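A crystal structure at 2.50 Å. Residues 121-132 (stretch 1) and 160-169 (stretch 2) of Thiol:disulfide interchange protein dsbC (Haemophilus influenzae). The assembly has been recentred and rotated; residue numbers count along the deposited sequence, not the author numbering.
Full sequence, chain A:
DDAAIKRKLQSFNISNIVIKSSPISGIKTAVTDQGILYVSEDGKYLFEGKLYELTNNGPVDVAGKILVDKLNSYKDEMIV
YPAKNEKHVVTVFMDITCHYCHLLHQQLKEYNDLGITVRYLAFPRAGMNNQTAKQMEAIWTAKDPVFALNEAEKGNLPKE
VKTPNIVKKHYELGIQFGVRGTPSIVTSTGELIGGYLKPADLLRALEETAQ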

# COMPACT_ATOMS: atom_id res chain seq x y z
N LEU A 121 19.44 -21.04 2.55
CA LEU A 121 18.03 -21.23 2.76
C LEU A 121 17.62 -21.66 1.36
O LEU A 121 18.28 -21.30 0.39
CB LEU A 121 17.35 -19.92 3.13
CG LEU A 121 17.45 -19.57 4.61
CD1 LEU A 121 16.83 -18.25 4.88
CD2 LEU A 121 16.73 -20.65 5.40
N ALA A 122 16.55 -22.42 1.24
CA ALA A 122 16.13 -22.87 -0.07
C ALA A 122 15.15 -21.91 -0.72
O ALA A 122 14.35 -21.26 -0.06
CB ALA A 122 15.51 -24.26 0.01
N PHE A 123 15.22 -21.85 -2.04
CA PHE A 123 14.31 -21.01 -2.77
C PHE A 123 13.98 -21.64 -4.10
O PHE A 123 14.51 -21.23 -5.13
CB PHE A 123 14.88 -19.62 -2.99
CG PHE A 123 13.86 -18.62 -3.46
CD1 PHE A 123 13.01 -18.00 -2.55
CD2 PHE A 123 13.70 -18.36 -4.81
CE1 PHE A 123 12.01 -17.15 -2.98
CE2 PHE A 123 12.70 -17.50 -5.25
CZ PHE A 123 11.86 -16.90 -4.33
N PRO A 124 13.13 -22.69 -4.11
CA PRO A 124 12.78 -23.33 -5.38
C PRO A 124 11.85 -22.42 -6.21
O PRO A 124 10.65 -22.30 -5.95
CB PRO A 124 12.12 -24.64 -4.94
CG PRO A 124 11.65 -24.38 -3.56
CD PRO A 124 12.75 -23.54 -2.97
N ARG A 125 12.46 -21.79 -7.21
CA ARG A 125 11.77 -20.85 -8.10
C ARG A 125 10.56 -21.40 -8.84
O ARG A 125 9.48 -20.81 -8.77
CB ARG A 125 12.79 -20.28 -9.09
CG ARG A 125 13.87 -19.44 -8.43
CD ARG A 125 14.97 -19.07 -9.40
NE ARG A 125 15.58 -20.23 -10.03
CZ ARG A 125 16.62 -20.18 -10.86
NH1 ARG A 125 17.16 -19.01 -11.15
NH2 ARG A 125 17.10 -21.29 -11.40
N ALA A 126 10.73 -22.51 -9.56
CA ALA A 126 9.64 -23.12 -10.31
C ALA A 126 8.63 -23.79 -9.36
O ALA A 126 8.21 -24.94 -9.58
CB ALA A 126 10.20 -24.15 -11.31
N GLY A 127 8.26 -23.07 -8.31
CA GLY A 127 7.31 -23.59 -7.34
C GLY A 127 7.72 -24.90 -6.69
O GLY A 127 8.74 -25.50 -7.04
N MET A 128 6.89 -25.36 -5.74
CA MET A 128 7.14 -26.59 -4.99
C MET A 128 6.55 -27.79 -5.70
O MET A 128 6.31 -28.83 -5.08
CB MET A 128 6.50 -26.50 -3.61
CG MET A 128 6.49 -25.12 -3.00
SD MET A 128 8.12 -24.58 -2.52
CE MET A 128 8.47 -25.78 -1.32
N ASN A 129 6.31 -27.67 -7.00
CA ASN A 129 5.69 -28.78 -7.69
C ASN A 129 6.50 -29.42 -8.80
O ASN A 129 6.07 -29.43 -9.96
CB ASN A 129 4.33 -28.34 -8.22
CG ASN A 129 3.50 -29.50 -8.70
OD1 ASN A 129 3.34 -30.50 -7.99
ND2 ASN A 129 2.95 -29.39 -9.90
N ASN A 130 7.66 -29.97 -8.46
CA ASN A 130 8.48 -30.65 -9.45
C ASN A 130 9.65 -31.38 -8.83
O ASN A 130 10.04 -31.12 -7.70
CB ASN A 130 8.98 -29.66 -10.51
CG ASN A 130 9.77 -28.51 -9.93
OD1 ASN A 130 9.30 -27.78 -9.06
ND2 ASN A 130 10.99 -28.34 -10.42
N GLN A 131 10.19 -32.34 -9.59
CA GLN A 131 11.30 -33.16 -9.15
C GLN A 131 12.34 -32.32 -8.41
O GLN A 131 12.87 -32.71 -7.36
CB GLN A 131 11.93 -33.81 -10.38
CG GLN A 131 12.81 -35.02 -10.09
CD GLN A 131 13.58 -35.50 -11.32
OE1 GLN A 131 14.45 -34.79 -11.84
NE2 GLN A 131 13.26 -36.70 -11.78
N THR A 132 12.61 -31.14 -8.96
CA THR A 132 13.58 -30.19 -8.41
C THR A 132 13.24 -29.65 -7.01
O THR A 132 14.12 -29.48 -6.17
CB THR A 132 13.73 -29.02 -9.37
OG1 THR A 132 14.29 -29.50 -10.59
CG2 THR A 132 14.61 -27.94 -8.77
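Stretch 2 (160-169) EVKTPNIVKK

Stretch 2 lies on stretch 1 as a small apolar contact, burying 330 Å² summed over both sides, with M128 at its centre and no hydrogen bond crossing between the two segments. Its backbone begins extended, with V161 at phi/psi -178/150 and T163 at -96/127, and turns at N165, the N-cap residue, into a helix from I166 onward; the bond from K169 N to N165 O, 3.0 Å, belongs to this first turn. Stretch 1 passes from the strand end at L121 and A122 through a loop to the helix that starts at Q131.

The direction follows from the nearest CA atoms. A122 CA lies 5.3 Å from V167 CA, M128 CA lies 5.9 Å from P164 CA, and Q131 CA lies 7.9 Å from V161 CA. As numbering rises in one stretch it falls in the other, so the two run antiparallel, closer at the strand end than at the Q131 end.

M128 has the largest covered area, 106 Å². Its side chain, with chi2 and chi3 both m, brings CE to 3.3 Å from P164 CB, 3.4 Å from V167 CG2 and 3.3 Å from K168 CB, so one methyl group meets both the proline and the start of the helix. The backbone also takes part, M128 O lying 3.3 Å from P164 CG. The end of K168 leads away, leaving the base of its side chain at the contact.

V167 extends the apolar surface toward the strand: its CG1 is 3.6 Å from A122 CB, and its CB is 4.3 Å from P124 CG. At the other end the approach is looser, with V161 CG2 4.3 Å from Q131 O.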

# COMPACT_ATOMS: atom_id res chain seq x y z
N GLU A 160 15.98 -40.75 -4.31
CA GLU A 160 14.68 -40.72 -3.65
C GLU A 160 14.26 -39.26 -3.58
O GLU A 160 14.85 -38.43 -4.25
CB GLU A 160 14.79 -41.36 -2.25
CG GLU A 160 15.96 -40.90 -1.41
CD GLU A 160 15.79 -39.49 -0.88
OE1 GLU A 160 15.77 -38.54 -1.69
OE2 GLU A 160 15.68 -39.32 0.36
N VAL A 161 13.25 -38.93 -2.78
CA VAL A 161 12.82 -37.54 -2.72
C VAL A 161 11.70 -37.35 -1.74
O VAL A 161 10.89 -38.26 -1.53
CB VAL A 161 12.35 -37.06 -4.12
CG1 VAL A 161 10.96 -36.46 -4.05
CG2 VAL A 161 13.34 -36.07 -4.68
N LYS A 162 11.64 -36.16 -1.14
CA LYS A 162 10.61 -35.83 -0.16
C LYS A 162 9.62 -34.81 -0.70
O LYS A 162 9.79 -34.27 -1.79
CB LYS A 162 11.26 -35.30 1.12
CG LYS A 162 12.21 -36.26 1.82
CD LYS A 162 12.81 -35.64 3.09
CE LYS A 162 13.92 -36.50 3.71
NZ LYS A 162 15.15 -36.62 2.87
N THR A 163 8.59 -34.53 0.08
CA THR A 163 7.57 -33.57 -0.31
C THR A 163 7.87 -32.21 0.30
O THR A 163 8.06 -32.09 1.52
CB THR A 163 6.16 -34.03 0.14
OG1 THR A 163 5.75 -35.16 -0.65
CG2 THR A 163 5.14 -32.91 -0.04
N PRO A 164 7.90 -31.17 -0.54
CA PRO A 164 8.18 -29.79 -0.13
C PRO A 164 7.50 -29.45 1.18
O PRO A 164 6.31 -29.73 1.37
CB PRO A 164 7.64 -29.00 -1.31
CG PRO A 164 7.99 -29.88 -2.46
CD PRO A 164 7.55 -31.23 -1.96
N ASN A 165 8.26 -28.86 2.09
CA ASN A 165 7.77 -28.48 3.40
C ASN A 165 8.64 -27.41 4.02
O ASN A 165 8.20 -26.28 4.23
CB ASN A 165 7.74 -29.70 4.32
CG ASN A 165 7.27 -29.36 5.74
OD1 ASN A 165 7.29 -30.21 6.63
ND2 ASN A 165 6.86 -28.11 5.95
N ILE A 166 9.89 -27.75 4.31
CA ILE A 166 10.81 -26.79 4.89
C ILE A 166 11.28 -25.85 3.80
O ILE A 166 11.55 -24.68 4.03
CB ILE A 166 12.04 -27.49 5.51
CG1 ILE A 166 11.62 -28.30 6.74
CG2 ILE A 166 13.10 -26.47 5.91
CD1 ILE A 166 12.76 -29.04 7.40
N VAL A 167 11.39 -26.40 2.59
CA VAL A 167 11.81 -25.59 1.46
C VAL A 167 10.68 -24.61 1.20
O VAL A 167 10.90 -23.47 0.79
CB VAL A 167 12.07 -26.46 0.21
CG1 VAL A 167 13.42 -27.13 0.32
CG2 VAL A 167 10.99 -27.51 0.06
N LYS A 168 9.46 -25.05 1.49
CA LYS A 168 8.29 -24.22 1.32
C LYS A 168 8.35 -23.07 2.31
O LYS A 168 8.15 -21.91 1.95
CB LYS A 168 7.03 -25.05 1.53
CG LYS A 168 5.73 -24.37 1.12
CD LYS A 168 4.57 -25.37 1.16
CE LYS A 168 3.24 -24.67 0.99
NZ LYS A 168 3.06 -23.60 2.02
N LYS A 169 8.64 -23.38 3.57
CA LYS A 169 8.73 -22.34 4.58
C LYS A 169 9.83 -21.35 4.22
O LYS A 169 9.69 -20.15 4.42
CB LYS A 169 8.98 -22.95 5.96
CG LYS A 169 9.11 -21.92 7.08
CD LYS A 169 9.06 -22.58 8.45
CE LYS A 169 10.22 -23.54 8.68
NZ LYS A 169 10.06 -24.30 9.96